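Local coordinates for protein N-acylglucosamine 2-epimerase (Marinomonas mediterranea, PDB 5X32) that catalyses the reversible isomerization of D-mannose to D-fructose and, less efficiently, of D-lyxose to D-xylulose, while leaving D-glucose untouched, at residues F11-H15 / W341-W345; F279-Y283 / Y333-T339. All coordinates share one frame; numbering follows the deposited sequence.

Contact 1: F11-H15 / W341-W345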
ATOM      1  N   PHE A  11     -19.070   9.261  -7.571  1.00 59.39           N
ATOM      2  CA  PHE A  11     -18.846   7.823  -7.631  1.00 54.81           C
ATOM      3  C   PHE A  11     -17.793   7.365  -6.637  1.00 59.57           C
ATOM      4  O   PHE A  11     -18.026   6.418  -5.873  1.00 52.91           O
ATOM      5  CB  PHE A  11     -18.419   7.344  -8.995  1.00 51.56           C
ATOM      6  CG  PHE A  11     -17.939   5.932  -8.969  1.00 52.25           C
ATOM      7  CD1 PHE A  11     -18.846   4.898  -8.821  1.00 54.76           C
ATOM      8  CD2 PHE A  11     -16.602   5.632  -9.043  1.00 47.89           C
ATOM      9  CE1 PHE A  11     -18.431   3.593  -8.767  1.00 49.72           C
ATOM     10  CE2 PHE A  11     -16.181   4.325  -8.990  1.00 52.79           C
ATOM     11  CZ  PHE A  11     -17.097   3.306  -8.851  1.00 52.28           C
ATOM     12  N   LEU A  12     -16.635   8.028  -6.667  1.00 56.21           N
ATOM     13  CA  LEU A  12     -15.507   7.645  -5.830  1.00 54.16           C
ATOM     14  C   LEU A  12     -15.879   7.671  -4.350  1.00 53.98           C
ATOM     15  O   LEU A  12     -15.552   6.740  -3.603  1.00 53.44           O
ATOM     16  CB  LEU A  12     -14.309   8.552  -6.110  1.00 49.00           C
ATOM     17  CG  LEU A  12     -13.703   8.280  -7.495  1.00 48.47           C
ATOM     18  CD1 LEU A  12     -12.750   9.397  -7.917  1.00 55.23           C
ATOM     19  CD2 LEU A  12     -13.011   6.918  -7.566  1.00 35.05           C
ATOM     20  N   GLU A  13     -16.591   8.719  -3.944  1.00 58.83           N
ATOM     21  CA  GLU A  13     -17.044   8.848  -2.562  1.00 54.83           C
ATOM     22  C   GLU A  13     -18.055   7.766  -2.196  1.00 57.40           C
ATOM     23  O   GLU A  13     -18.051   7.251  -1.065  1.00 53.92           O
ATOM     24  CB  GLU A  13     -17.643  10.227  -2.339  1.00 51.57           C
ATOM     25  CG  GLU A  13     -16.590  11.253  -1.991  1.00 61.60           C
ATOM     26  CD  GLU A  13     -17.122  12.668  -2.033  1.00 74.11           C
ATOM     27  OE1 GLU A  13     -18.343  12.830  -2.274  1.00 73.49           O
ATOM     28  OE2 GLU A  13     -16.326  13.610  -1.786  1.00 75.99           O
ATOM     29  N   ALA A  14     -18.918   7.430  -3.158  1.00 58.59           N
ATOM     30  CA  ALA A  14     -19.943   6.405  -2.966  1.00 49.06           C
ATOM     31  C   ALA A  14     -19.304   5.038  -2.737  1.00 54.16           C
ATOM     32  O   ALA A  14     -19.686   4.291  -1.813  1.00 57.65           O
ATOM     33  CB  ALA A  14     -20.854   6.364  -4.144  1.00 39.86           C
ATOM     34  N   HIS A  15     -18.329   4.723  -3.587  1.00 48.82           N
ATOM     35  CA  HIS A  15     -17.608   3.462  -3.520  1.00 46.30           C
ATOM     36  C   HIS A  15     -16.810   3.323  -2.235  1.00 52.28           C
ATOM     37  O   HIS A  15     -16.786   2.247  -1.606  1.00 48.98           O
ATOM     38  CB  HIS A  15     -16.682   3.319  -4.714  1.00 49.61           C
ATOM     39  CG  HIS A  15     -15.748   2.162  -4.601  1.00 44.01           C
ATOM     40  ND1 HIS A  15     -16.144   0.862  -4.816  1.00 47.88           N
ATOM     41  CD2 HIS A  15     -14.444   2.106  -4.245  1.00 41.94           C
ATOM     42  CE1 HIS A  15     -15.119   0.052  -4.623  1.00 45.67           C
ATOM     43  NE2 HIS A  15     -14.075   0.782  -4.269  1.00 49.19           N
ATOM     44  N   TRP A 341     -11.014   0.406 -14.127  1.00 54.12           N
ATOM     45  CA  TRP A 341     -12.259   0.485 -13.380  1.00 53.19           C
ATOM     46  C   TRP A 341     -13.335  -0.466 -13.934  1.00 55.52           C
ATOM     47  O   TRP A 341     -14.082  -1.062 -13.165  1.00 53.95           O
ATOM     48  CB  TRP A 341     -12.788   1.918 -13.358  1.00 54.78           C
ATOM     49  CG  TRP A 341     -12.340   2.685 -12.156  1.00 52.86           C
ATOM     50  CD1 TRP A 341     -11.433   3.706 -12.132  1.00 54.04           C
ATOM     51  CD2 TRP A 341     -12.760   2.486 -10.787  1.00 57.59           C
ATOM     52  NE1 TRP A 341     -11.262   4.159 -10.839  1.00 58.59           N
ATOM     53  CE2 TRP A 341     -12.065   3.431  -9.997  1.00 57.20           C
ATOM     54  CE3 TRP A 341     -13.663   1.611 -10.157  1.00 56.72           C
ATOM     55  CZ2 TRP A 341     -12.241   3.525  -8.609  1.00 54.09           C
ATOM     56  CZ3 TRP A 341     -13.830   1.707  -8.761  1.00 55.67           C
ATOM     57  CH2 TRP A 341     -13.123   2.655  -8.013  1.00 55.30           C
ATOM     58  N   GLU A 342     -13.439  -0.600 -15.254  1.00 56.48           N
ATOM     59  CA  GLU A 342     -14.449  -1.493 -15.824  1.00 56.99           C
ATOM     60  C   GLU A 342     -14.195  -2.919 -15.372  1.00 52.22           C
ATOM     61  O   GLU A 342     -15.093  -3.570 -14.831  1.00 50.28           O
ATOM     62  CB  GLU A 342     -14.481  -1.393 -17.347  1.00 53.74           C
ATOM     63  CG  GLU A 342     -15.224  -0.152 -17.814  1.00 61.93           C
ATOM     64  CD  GLU A 342     -14.986   0.194 -19.284  1.00 72.42           C
ATOM     65  OE1 GLU A 342     -14.411  -0.637 -20.031  1.00 72.74           O
ATOM     66  OE2 GLU A 342     -15.364   1.319 -19.683  1.00 73.02           O
ATOM     67  N   PHE A 343     -12.961  -3.384 -15.537  1.00 47.53           N
ATOM     68  CA  PHE A 343     -12.632  -4.726 -15.080  1.00 49.58           C
ATOM     69  C   PHE A 343     -12.963  -4.885 -13.592  1.00 52.72           C
ATOM     70  O   PHE A 343     -13.545  -5.898 -13.181  1.00 55.41           O
ATOM     71  CB  PHE A 343     -11.150  -5.037 -15.300  1.00 45.30           C
ATOM     72  CG  PHE A 343     -10.702  -6.304 -14.620  1.00 48.45           C
ATOM     73  CD1 PHE A 343     -10.940  -7.538 -15.191  1.00 51.46           C
ATOM     74  CD2 PHE A 343     -10.094  -6.260 -13.374  1.00 47.66           C
ATOM     75  CE1 PHE A 343     -10.540  -8.706 -14.562  1.00 53.16           C
ATOM     76  CE2 PHE A 343      -9.692  -7.418 -12.747  1.00 50.52           C
ATOM     77  CZ  PHE A 343      -9.921  -8.647 -13.346  1.00 52.12           C
ATOM     78  N   SER A 344     -12.594  -3.879 -12.798  1.00 46.74           N
ATOM     79  CA  SER A 344     -12.816  -3.913 -11.356  1.00 51.97           C
ATOM     80  C   SER A 344     -14.298  -3.993 -10.946  1.00 53.53           C
ATOM     81  O   SER A 344     -14.688  -4.776 -10.066  1.00 50.09           O
ATOM     82  CB  SER A 344     -12.171  -2.684 -10.714  1.00 46.07           C
ATOM     83  OG  SER A 344     -10.765  -2.734 -10.854  1.00 43.88           O
ATOM     84  N   TRP A 345     -15.106  -3.163 -11.587  1.00 50.38           N
ATOM     85  CA  TRP A 345     -16.525  -3.094 -11.333  1.00 55.12           C
ATOM     86  C   TRP A 345     -17.191  -4.418 -11.680  1.00 60.45           C
ATOM     87  O   TRP A 345     -18.087  -4.898 -10.953  1.00 56.35           O
ATOM     88  CB  TRP A 345     -17.140  -1.967 -12.144  1.00 58.44           C
ATOM     89  CG  TRP A 345     -18.509  -1.589 -11.718  1.00 59.79           C
ATOM     90  CD1 TRP A 345     -19.669  -1.816 -12.403  1.00 58.37           C
ATOM     91  CD2 TRP A 345     -18.870  -0.859 -10.544  1.00 54.22           C
ATOM     92  NE1 TRP A 345     -20.732  -1.291 -11.712  1.00 61.99           N
ATOM     93  CE2 TRP A 345     -20.270  -0.701 -10.563  1.00 59.81           C
ATOM     94  CE3 TRP A 345     -18.150  -0.341  -9.465  1.00 57.43           C
ATOM     95  CZ2 TRP A 345     -20.966  -0.045  -9.547  1.00 56.42           C
ATOM     96  CZ3 TRP A 345     -18.841   0.317  -8.459  1.00 55.24           C
ATOM     97  CH2 TRP A 345     -20.233   0.464  -8.511  1.00 55.30           C
TER
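With CG swung opposite the backbone N (chi1 169°), the Phe11 ring is carried toward helix 331-347 and meets Trp341 and Trp345, which approach from the other direction. His15, one turn later, has the same first torsion and follows Phe11 toward Trp341, while Leu12 brings its CD2 in obliquely. The outer rim of Phe11 does most of the touching. Phe11 CE2 stands over the face of the Trp341 six-membered ring, 3.5 Å from Trp341 CZ3, in a T-shaped stack with the planes at 81°. On the other side of CZ, Phe11 CE1 points to Trp345, where the geometry is an offset edge-to-face pair with 5.3 Å between the centroids of the Phe11 ring and the Trp345 six-membered ring. Trp341 is in turn the edge partner of His15: Trp341 CH2 lies above the imidazole face, 4.0 Å from His15 CD2, and the two planes are perpendicular. Leu12 CD2 completes the contact at 3.6 Å from Trp341 CZ2. Large rings bridge the segment axes, which are 14.6 Å apart and inclined at 31°, as suits two neighbouring outer helices of an (alpha/alpha)6 barrel. The inner helix 379-390 lies beneath them, its Cys385 touching Leu12, His15 and Trp341. Were Trp341 replaced by an alanine, the Phe11 edge would probably lose the face it points into, the His15 imidazole its edge partner, and a gap would open beside Leu12. The seam thus relies on dispersion and on the weak electrostatics of ring C-H edges directed at pi faces, without polar bonds between the segments.

Contact 2: F279-Y283 / Y333-T339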
ATOM      1  N   PHE A 279       4.762   2.669 -16.172  1.00 49.99           N
ATOM      2  CA  PHE A 279       3.362   2.338 -16.373  1.00 50.53           C
ATOM      3  C   PHE A 279       3.125   1.737 -17.759  1.00 54.58           C
ATOM      4  O   PHE A 279       2.486   0.690 -17.859  1.00 55.58           O
ATOM      5  CB  PHE A 279       2.468   3.560 -16.198  1.00 53.69           C
ATOM      6  CG  PHE A 279       1.003   3.244 -16.279  1.00 54.86           C
ATOM      7  CD1 PHE A 279       0.263   3.028 -15.123  1.00 57.00           C
ATOM      8  CD2 PHE A 279       0.359   3.171 -17.512  1.00 52.20           C
ATOM      9  CE1 PHE A 279      -1.097   2.730 -15.196  1.00 54.47           C
ATOM     10  CE2 PHE A 279      -0.984   2.860 -17.594  1.00 52.80           C
ATOM     11  CZ  PHE A 279      -1.718   2.643 -16.435  1.00 53.93           C
ATOM     12  N   ASP A 280       3.648   2.374 -18.810  1.00 54.68           N
ATOM     13  CA  ASP A 280       3.391   1.892 -20.172  1.00 56.12           C
ATOM     14  C   ASP A 280       3.852   0.455 -20.312  1.00 54.32           C
ATOM     15  O   ASP A 280       3.111  -0.408 -20.798  1.00 52.50           O
ATOM     16  CB  ASP A 280       4.099   2.757 -21.218  1.00 56.30           C
ATOM     17  CG  ASP A 280       3.512   4.155 -21.312  1.00 63.10           C
ATOM     18  OD1 ASP A 280       2.347   4.342 -20.870  1.00 62.42           O
ATOM     19  OD2 ASP A 280       4.203   5.055 -21.853  1.00 62.71           O
ATOM     20  N   LEU A 281       5.076   0.210 -19.858  1.00 53.26           N
ATOM     21  CA  LEU A 281       5.676  -1.114 -19.924  1.00 56.29           C
ATOM     22  C   LEU A 281       4.885  -2.152 -19.112  1.00 54.90           C
ATOM     23  O   LEU A 281       4.570  -3.239 -19.627  1.00 53.51           O
ATOM     24  CB  LEU A 281       7.129  -1.045 -19.455  1.00 56.78           C
ATOM     25  CG  LEU A 281       8.112  -1.942 -20.200  1.00 60.35           C
ATOM     26  CD1 LEU A 281       7.834  -1.926 -21.688  1.00 54.00           C
ATOM     27  CD2 LEU A 281       9.508  -1.467 -19.933  1.00 56.23           C
ATOM     28  N   ALA A 282       4.591  -1.833 -17.848  1.00 51.77           N
ATOM     29  CA  ALA A 282       3.869  -2.764 -16.972  1.00 55.37           C
ATOM     30  C   ALA A 282       2.498  -3.089 -17.536  1.00 52.33           C
ATOM     31  O   ALA A 282       2.175  -4.252 -17.773  1.00 51.55           O
ATOM     32  CB  ALA A 282       3.719  -2.195 -15.561  1.00 53.73           C
ATOM     33  N   TYR A 283       1.717  -2.053 -17.816  1.00 49.31           N
ATOM     34  CA  TYR A 283       0.370  -2.261 -18.304  1.00 51.76           C
ATOM     35  C   TYR A 283       0.403  -3.073 -19.595  1.00 54.59           C
ATOM     36  O   TYR A 283      -0.327  -4.063 -19.729  1.00 57.70           O
ATOM     37  CB  TYR A 283      -0.353  -0.926 -18.520  1.00 49.99           C
ATOM     38  CG  TYR A 283      -1.811  -1.076 -18.952  1.00 53.03           C
ATOM     39  CD1 TYR A 283      -2.147  -1.334 -20.288  1.00 57.22           C
ATOM     40  CD2 TYR A 283      -2.847  -0.961 -18.029  1.00 50.51           C
ATOM     41  CE1 TYR A 283      -3.467  -1.470 -20.685  1.00 56.08           C
ATOM     42  CE2 TYR A 283      -4.172  -1.091 -18.412  1.00 53.49           C
ATOM     43  CZ  TYR A 283      -4.481  -1.346 -19.741  1.00 60.21           C
ATOM     44  OH  TYR A 283      -5.795  -1.485 -20.133  1.00 57.61           O
ATOM     45  N   TYR A 333      -4.110   7.443 -21.066  1.00 54.82           N
ATOM     46  CA  TYR A 333      -4.133   7.068 -19.667  1.00 55.94           C
ATOM     47  C   TYR A 333      -5.559   7.161 -19.138  1.00 59.98           C
ATOM     48  O   TYR A 333      -5.986   6.308 -18.372  1.00 61.27           O
ATOM     49  CB  TYR A 333      -3.176   7.946 -18.856  1.00 51.49           C
ATOM     50  CG  TYR A 333      -1.751   7.752 -19.293  1.00 62.93           C
ATOM     51  CD1 TYR A 333      -1.168   6.495 -19.240  1.00 61.20           C
ATOM     52  CD2 TYR A 333      -0.996   8.810 -19.815  1.00 60.85           C
ATOM     53  CE1 TYR A 333       0.129   6.295 -19.655  1.00 60.88           C
ATOM     54  CE2 TYR A 333       0.310   8.616 -20.234  1.00 53.38           C
ATOM     55  CZ  TYR A 333       0.864   7.353 -20.150  1.00 59.37           C
ATOM     56  OH  TYR A 333       2.152   7.106 -20.561  1.00 55.30           O
ATOM     57  N   TYR A 334      -6.320   8.150 -19.589  1.00 57.33           N
ATOM     58  CA  TYR A 334      -7.717   8.221 -19.192  1.00 58.05           C
ATOM     59  C   TYR A 334      -8.424   6.936 -19.603  1.00 59.88           C
ATOM     60  O   TYR A 334      -9.092   6.293 -18.782  1.00 61.38           O
ATOM     61  CB  TYR A 334      -8.400   9.434 -19.821  1.00 61.69           C
ATOM     62  CG  TYR A 334      -9.870   9.554 -19.497  1.00 61.52           C
ATOM     63  CD1 TYR A 334     -10.303  10.005 -18.257  1.00 61.87           C
ATOM     64  CD2 TYR A 334     -10.833   9.175 -20.432  1.00 62.18           C
ATOM     65  CE1 TYR A 334     -11.667  10.103 -17.966  1.00 64.80           C
ATOM     66  CE2 TYR A 334     -12.183   9.263 -20.153  1.00 61.85           C
ATOM     67  CZ  TYR A 334     -12.600   9.722 -18.919  1.00 67.31           C
ATOM     68  OH  TYR A 334     -13.948   9.807 -18.646  1.00 66.31           O
ATOM     69  N   LYS A 335      -8.247   6.543 -20.865  1.00 59.51           N
ATOM     70  CA  LYS A 335      -8.885   5.330 -21.366  1.00 53.18           C
ATOM     71  C   LYS A 335      -8.482   4.102 -20.562  1.00 57.39           C
ATOM     72  O   LYS A 335      -9.302   3.199 -20.336  1.00 61.85           O
ATOM     73  CB  LYS A 335      -8.573   5.120 -22.833  1.00 50.79           C
ATOM     74  CG  LYS A 335      -9.582   5.810 -23.723  1.00 59.37           C
ATOM     75  CD  LYS A 335      -9.353   5.535 -25.200  1.00 56.89           C
ATOM     76  CE  LYS A 335      -8.321   6.484 -25.718  1.00 61.93           C
ATOM     77  NZ  LYS A 335      -8.794   7.850 -25.362  1.00 73.98           N
ATOM     78  N   GLN A 336      -7.222   4.060 -20.137  1.00 54.10           N
ATOM     79  CA  GLN A 336      -6.732   2.904 -19.395  1.00 54.67           C
ATOM     80  C   GLN A 336      -7.283   2.868 -17.973  1.00 57.80           C
ATOM     81  O   GLN A 336      -7.531   1.801 -17.413  1.00 54.87           O
ATOM     82  CB  GLN A 336      -5.211   2.891 -19.389  1.00 49.71           C
ATOM     83  CG  GLN A 336      -4.647   2.358 -20.676  1.00 57.79           C
ATOM     84  CD  GLN A 336      -3.174   2.630 -20.820  1.00 60.42           C
ATOM     85  OE1 GLN A 336      -2.667   3.639 -20.324  1.00 65.92           O
ATOM     86  NE2 GLN A 336      -2.463   1.707 -21.454  1.00 49.56           N
ATOM     87  N   TYR A 337      -7.436   4.052 -17.400  1.00 56.46           N
ATOM     88  CA  TYR A 337      -8.126   4.265 -16.146  1.00 52.58           C
ATOM     89  C   TYR A 337      -9.539   3.658 -16.220  1.00 59.47           C
ATOM     90  O   TYR A 337      -9.976   2.899 -15.319  1.00 54.72           O
ATOM     91  CB  TYR A 337      -8.158   5.766 -15.840  1.00 49.60           C
ATOM     92  CG  TYR A 337      -8.954   6.139 -14.630  1.00 54.44           C
ATOM     93  CD1 TYR A 337      -8.402   6.015 -13.359  1.00 57.89           C
ATOM     94  CD2 TYR A 337     -10.230   6.659 -14.742  1.00 54.60           C
ATOM     95  CE1 TYR A 337      -9.116   6.352 -12.230  1.00 53.84           C
ATOM     96  CE2 TYR A 337     -10.961   7.009 -13.613  1.00 53.60           C
ATOM     97  CZ  TYR A 337     -10.394   6.851 -12.358  1.00 56.93           C
ATOM     98  OH  TYR A 337     -11.094   7.193 -11.221  1.00 55.30           O
ATOM     99  N   LEU A 338     -10.249   3.986 -17.304  1.00 58.28           N
ATOM    100  CA  LEU A 338     -11.594   3.440 -17.509  1.00 59.67           C
ATOM    101  C   LEU A 338     -11.563   1.923 -17.683  1.00 59.25           C
ATOM    102  O   LEU A 338     -12.469   1.237 -17.226  1.00 57.52           O
ATOM    103  CB  LEU A 338     -12.283   4.090 -18.707  1.00 54.37           C
ATOM    104  CG  LEU A 338     -12.621   5.558 -18.444  1.00 60.67           C
ATOM    105  CD1 LEU A 338     -13.354   6.151 -19.622  1.00 55.80           C
ATOM    106  CD2 LEU A 338     -13.405   5.742 -17.133  1.00 50.30           C
ATOM    107  N   THR A 339     -10.556   1.396 -18.375  1.00 52.69           N
ATOM    108  CA  THR A 339     -10.485  -0.061 -18.533  1.00 53.82           C
ATOM    109  C   THR A 339     -10.272  -0.756 -17.187  1.00 51.58           C
ATOM    110  O   THR A 339     -10.874  -1.792 -16.901  1.00 58.72           O
ATOM    111  CB  THR A 339      -9.379  -0.485 -19.522  1.00 52.43           C
ATOM    112  OG1 THR A 339      -8.129   0.071 -19.105  1.00 56.83           O
ATOM    113  CG2 THR A 339      -9.715   0.016 -20.911  1.00 40.45           C
TER
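Tyr333 OH donates a 2.8 Å hydrogen bond to Asp280 OD1, reaching the carboxylate on its syn side and only 18° out of its plane. The phenol ring and the carboxylate are almost coplanar, although the two side chains cross at about a right angle, and this bond holds the hydroxyl end of the Tyr333 ring. The edge of the same ring is turned toward the face of Phe279 in an offset edge-to-face pair, with planes not far from perpendicular and 5.7 Å between the centroids of the Phe279 and Tyr333 rings. Segments 279-283 and 333-339 belong to adjacent outer helices of the (alpha/alpha)6 barrel, whose segment axes diverge by 38°, and Phe279 reaches inward to the inner helices 249-265 and 311-328. Between Phe279 and Tyr283 enters Gln336, its chain extended beyond CG. Gln336 CG sits over the Tyr283 ring, 4.1 Å from the centroid of that ring, as a CH-pi contact. Further along, the amide slants across this ring, bringing Gln336 NE2 over the face at 3.3 Å from Tyr283 CD1. The other arm of the amide turns to Phe279, where Gln336 OE1 lies at the ring edge, 3.3 Å from Phe279 CE2, and the partly negative oxygen probably meets the weakly positive C-H rim favourably. Tyr283 has CG opposite its backbone N (chi1 -176°), which carries the hydroxyl across to helix 331-347, and there Tyr283 OH donates to Thr339 OG1 at 3.0 Å. Trp287, just after the end of helix 271-286, stacks with the Tyr283 ring and also touches Thr339.

Helix 331-347 serves both contacts: its earlier turns face helix 271-286 in contact 2, and its later turns face helix 9-23 in contact 1, so the first outer helix of the barrel meets the last across the closure of the ring. The contact centres are 16 Å apart. Tyr337, in segment 333-339 but pointing away from helix 271-286, links to contact 1, its ring meeting Trp341 edge-to-face and its OH lying 4.1 Å from Leu12 CD2. Neither contact includes the probable proton donors/acceptors inferred from relatives, but the His15 side chain is about 10 Å from that of His380 and the Phe279 side chain about 11 Å from that of His251.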